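Local coordinates for DNA protection during starvation protein (Halobacterium salinarum, PDB 1TJO) that probably protects DNA from oxidative damage by oxidising ferrous iron with hydrogen peroxide and storing it as a ferric mineral inside a hollow twelve-subunit shell, at residues A[93-96]-A[97-100]; A[139-143]-A[144-148]. One frame throughout, in Å; residues are numbered along the deposited sequence.

Contact 1 of 2, residues A[93-96]-A[97-100]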
loop_
_atom_site.group_PDB
_atom_site.type_symbol
_atom_site.label_atom_id
_atom_site.label_comp_id
_atom_site.label_asym_id
_atom_site.label_seq_id
_atom_site.Cartn_x
_atom_site.Cartn_y
_atom_site.Cartn_z
ATOM N N HIS A 93 21.602 20.450 -22.280
ATOM C CA HIS A 93 21.951 19.668 -23.481
ATOM C C HIS A 93 20.884 18.585 -23.628
ATOM O O HIS A 93 20.503 17.993 -22.606
ATOM C CB HIS A 93 23.312 19.006 -23.357
ATOM C CG HIS A 93 24.462 19.950 -23.181
ATOM N ND1 HIS A 93 24.631 21.109 -23.921
ATOM C CD2 HIS A 93 25.499 19.907 -22.311
ATOM C CE1 HIS A 93 25.742 21.714 -23.527
ATOM N NE2 HIS A 93 26.284 21.010 -22.547
ATOM N N ALA A 94 20.427 18.307 -24.862
ATOM C CA ALA A 94 19.269 17.464 -25.041
ATOM C C ALA A 94 19.446 16.284 -25.967
ATOM O O ALA A 94 19.119 15.148 -25.589
ATOM C CB ALA A 94 18.096 18.321 -25.473
ATOM N N SER A 95 19.892 16.522 -27.197
ATOM C CA SER A 95 19.955 15.413 -28.149
ATOM C C SER A 95 21.046 14.457 -27.762
ATOM O O SER A 95 22.023 14.858 -27.163
ATOM C CB SER A 95 20.205 15.918 -29.592
ATOM O OG SER A 95 21.524 16.399 -29.820
ATOM N N PRO A 96 20.895 13.199 -28.123
ATOM C CA PRO A 96 21.900 12.196 -27.786
ATOM C C PRO A 96 23.272 12.577 -28.353
ATOM O O PRO A 96 24.274 12.467 -27.642
ATOM C CB PRO A 96 21.364 10.942 -28.455
ATOM C CG PRO A 96 19.913 11.125 -28.452
ATOM C CD PRO A 96 19.700 12.578 -28.745
ATOM N N GLU A 97 23.307 13.021 -29.600
ATOM C CA GLU A 97 24.580 13.475 -30.174
ATOM C C GLU A 97 25.239 14.598 -29.385
ATOM O O GLU A 97 26.436 14.594 -29.178
ATOM C CB GLU A 97 24.371 13.895 -31.638
ATOM C CG GLU A 97 25.211 14.993 -32.196
ATOM C CD GLU A 97 24.653 15.413 -33.558
ATOM O OE1 GLU A 97 24.176 16.583 -33.703
ATOM O OE2 GLU A 97 24.619 14.523 -34.450
ATOM N N THR A 98 24.445 15.582 -28.993
ATOM C CA THR A 98 24.913 16.653 -28.151
ATOM C C THR A 98 25.431 16.213 -26.804
ATOM O O THR A 98 26.470 16.612 -26.390
ATOM C CB THR A 98 23.790 17.667 -27.929
ATOM O OG1 THR A 98 23.467 18.280 -29.183
ATOM C CG2 THR A 98 24.264 18.804 -27.062
ATOM N N LEU A 99 24.681 15.382 -26.118
ATOM C CA LEU A 99 25.120 14.860 -24.826
ATOM C C LEU A 99 26.480 14.140 -24.908
ATOM O O LEU A 99 27.368 14.399 -24.099
ATOM C CB LEU A 99 24.038 13.914 -24.278
ATOM C CG LEU A 99 22.746 14.581 -23.825
ATOM C CD1 LEU A 99 21.653 13.585 -23.641
ATOM C CD2 LEU A 99 22.996 15.400 -22.538
ATOM N N GLN A 100 26.667 13.277 -25.888
ATOM C CA GLN A 100 27.911 12.553 -25.999
ATOM C C GLN A 100 29.041 13.524 -26.457
ATOM O O GLN A 100 30.160 13.421 -25.973
ATOM C CB GLN A 100 27.787 11.366 -26.933
ATOM C CG GLN A 100 29.075 10.529 -26.976
ATOM C CD GLN A 100 28.898 9.184 -27.618
ATOM O OE1 GLN A 100 27.808 8.642 -27.684
ATOM N NE2 GLN A 100 29.980 8.640 -28.123
HETATM O O HOH W 1 21.667 16.733 -32.526
#
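Ser95 OG is gripped by two partners: Thr98 OG1 at 2.8 Å, where either hydroxyl could be the donor, and a water at 2.7 Å that in turn donates to Glu97 OE1. Ser95 is the N-cap of helix 96-102, the short helix inserted between the second and third long helices of the Dps four-helix bundle. Its OG, turned between its own backbone N and carbonyl carbon (chi1 72°), faces the first helical turn and also comes 3.1 Å from Thr98 N. The turn itself is closed by Leu99 N donating to Ser95 O, with an N-H...O angle of 171°, and by Gln100 N donating to Pro96 O. Leu99 reaches back against the incoming loop: CD2 meets His93 CB at 3.7 Å and CD1 lies 3.6 Å from Ala94 O, while the same side chain packs on Leu38 and Tyr42 of helix 24-54. Cutting Leu99 back to an alanine removes both methyl branches and is likely to open a gap between the loop and helix 24-54. On a second subunit, Glu110 accepts from the backbone N of Ala94 and of Ser95; Gln100 OE1 accepts from Glu97 N of that subunit, and Glu97 N donates to its Gln100 OE1. Thr98 and His93 cross at about a right angle, and Thr98 CG2 stands 3.9 Å from His93 ND1, oblique to the imidazole.

Contact 2 of 2, residues A[139-143]-A[144-148]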
loop_
_atom_site.group_PDB
_atom_site.type_symbol
_atom_site.label_atom_id
_atom_site.label_comp_id
_atom_site.label_asym_id
_atom_site.label_seq_id
_atom_site.Cartn_x
_atom_site.Cartn_y
_atom_site.Cartn_z
ATOM N N LEU A 139 31.800 25.167 -6.121
ATOM C CA LEU A 139 31.501 26.299 -6.981
ATOM C C LEU A 139 30.155 26.888 -6.606
ATOM O O LEU A 139 30.020 28.090 -6.438
ATOM C CB LEU A 139 31.518 25.878 -8.458
ATOM C CG LEU A 139 30.980 26.890 -9.463
ATOM C CD1 LEU A 139 31.951 28.048 -9.525
ATOM C CD2 LEU A 139 30.817 26.275 -10.796
ATOM N N ALA A 140 29.137 26.027 -6.490
ATOM C CA ALA A 140 27.798 26.500 -6.167
ATOM C C ALA A 140 27.765 27.142 -4.790
ATOM O O ALA A 140 27.170 28.209 -4.629
ATOM C CB ALA A 140 26.768 25.341 -6.297
ATOM N N GLU A 141 28.418 26.550 -3.800
ATOM C CA GLU A 141 28.320 27.125 -2.457
ATOM C C GLU A 141 29.059 28.485 -2.415
ATOM O O GLU A 141 28.572 29.458 -1.812
ATOM C CB GLU A 141 28.742 26.129 -1.376
ATOM C CG GLU A 141 27.603 25.156 -1.058
ATOM C CD GLU A 141 27.191 25.010 0.429
ATOM O OE1 GLU A 141 28.145 25.020 1.249
ATOM O OE2 GLU A 141 25.925 24.824 0.768
ATOM N N ASN A 142 30.150 28.583 -3.158
ATOM C CA ASN A 142 30.930 29.821 -3.218
ATOM C C ASN A 142 30.174 30.955 -3.880
ATOM O O ASN A 142 30.368 32.116 -3.511
ATOM C CB ASN A 142 32.255 29.591 -3.959
ATOM C CG ASN A 142 33.268 28.834 -3.125
ATOM O OD1 ASN A 142 34.243 28.281 -3.663
ATOM N ND2 ASN A 142 33.050 28.790 -1.811
ATOM N N LEU A 143 29.313 30.629 -4.846
ATOM C CA LEU A 143 28.417 31.605 -5.463
ATOM C C LEU A 143 27.141 31.875 -4.635
ATOM O O LEU A 143 26.359 32.704 -5.036
ATOM C CB LEU A 143 28.011 31.163 -6.870
ATOM C CG LEU A 143 29.142 30.995 -7.895
ATOM C CD1 LEU A 143 28.653 30.301 -9.126
ATOM C CD2 LEU A 143 29.762 32.331 -8.253
ATOM N N GLY A 144 26.913 31.163 -3.532
ATOM C CA GLY A 144 25.738 31.392 -2.697
ATOM C C GLY A 144 24.493 30.677 -3.194
ATOM O O GLY A 144 23.364 30.934 -2.736
ATOM N N ASP A 145 24.707 29.741 -4.112
ATOM C CA ASP A 145 23.600 28.959 -4.682
ATOM C C ASP A 145 23.528 27.655 -3.901
ATOM O O ASP A 145 23.921 26.559 -4.372
ATOM C CB ASP A 145 23.789 28.718 -6.175
ATOM C CG ASP A 145 22.583 28.041 -6.801
ATOM O OD1 ASP A 145 22.613 27.845 -8.035
ATOM O OD2 ASP A 145 21.585 27.674 -6.094
ATOM N N HIS A 146 22.968 27.784 -2.708
ATOM C CA HIS A 146 22.909 26.698 -1.739
ATOM C C HIS A 146 21.972 25.601 -2.159
ATOM O O HIS A 146 22.198 24.442 -1.825
ATOM C CB HIS A 146 22.494 27.245 -0.373
ATOM C CG HIS A 146 23.465 28.239 0.157
ATOM N ND1 HIS A 146 24.715 27.877 0.603
ATOM C CD2 HIS A 146 23.408 29.590 0.228
ATOM C CE1 HIS A 146 25.376 28.963 0.962
ATOM N NE2 HIS A 146 24.608 30.017 0.740
ATOM N N ALA A 147 20.923 25.940 -2.883
ATOM C CA ALA A 147 20.029 24.895 -3.391
ATOM C C ALA A 147 20.732 24.003 -4.448
ATOM O O ALA A 147 20.637 22.784 -4.407
ATOM C CB ALA A 147 18.765 25.473 -3.951
ATOM N N THR A 148 21.458 24.602 -5.371
ATOM C CA THR A 148 22.237 23.802 -6.308
ATOM C C THR A 148 23.263 22.952 -5.586
ATOM O O THR A 148 23.426 21.810 -5.913
ATOM C CB THR A 148 22.945 24.661 -7.314
ATOM O OG1 THR A 148 21.978 25.314 -8.142
ATOM C CG2 THR A 148 23.779 23.835 -8.249
#
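In both Glu141 and His146, CG lies anti to the carbonyl carbon (chi1 -81° and -61°), and a bend at chi2 of the glutamate (-127°) carries its carboxylate round to ND1 of the ring. OE2 of Glu141 accepts from His146 ND1 at 3.3 Å, a weak bond by length although almost straight. The oxygen lies at the ring edge, in the imidazole plane, while the carboxylate as a whole stands nearly perpendicular to the ring. The stronger partner of Glu141 is Arg153 of the same chain, which forms a salt bridge with OE1; the other ring nitrogen of His146, NE2, makes a weak hydrogen bond to Glu138 of a third subunit. Next to this pair the backbone makes a Schellman motif that ends helix 115-142: Gly144, with positive phi, donates its N to Glu141 O at 2.9 Å from well above the carbonyl plane, and Asp145 N donates to Ala140 O, also at 2.9 Å. The chain then passes through an inverse gamma turn centred on Asp145 into helix 146-169, whose N-cap is that same aspartate. Asp145 OD2 accepts from Thr148 N at 3.2 Å and OD1 from Thr148 OG1 at 2.6 Å, both donors approaching from above the carboxylate plane. Arg84 gives this carboxylate a salt bridge through OD2 and also donates to Thr148 OG1. Between the two helices, Ala140 CB packs against Thr148 CG2 at 3.9 Å.

Overall arrangement
Both contacts are local, and each has an N-cap residue at a helix start: in contact 1 a serine whose hydroxyl meets a threonine hydroxyl and a water, in contact 2 an aspartate that accepts from a helix N-H and is backed by arginine. Their centres lie 26 Å apart. Contact 1 is about 13 Å and contact 2 about 19 Å from the centre of the chain, so contact 2 is the more peripheral, though each has four buried residues. Contact 1 starts a short connecting helix; contact 2 joins two long ones. Both touch helix 24-54, Leu99 on Leu38 and Tyr42, Leu143 on Gln29 and Cys30. Towards neighbouring subunits, contact 1 uses backbone amides and a glutamine, contact 2 charged and imidazole groups.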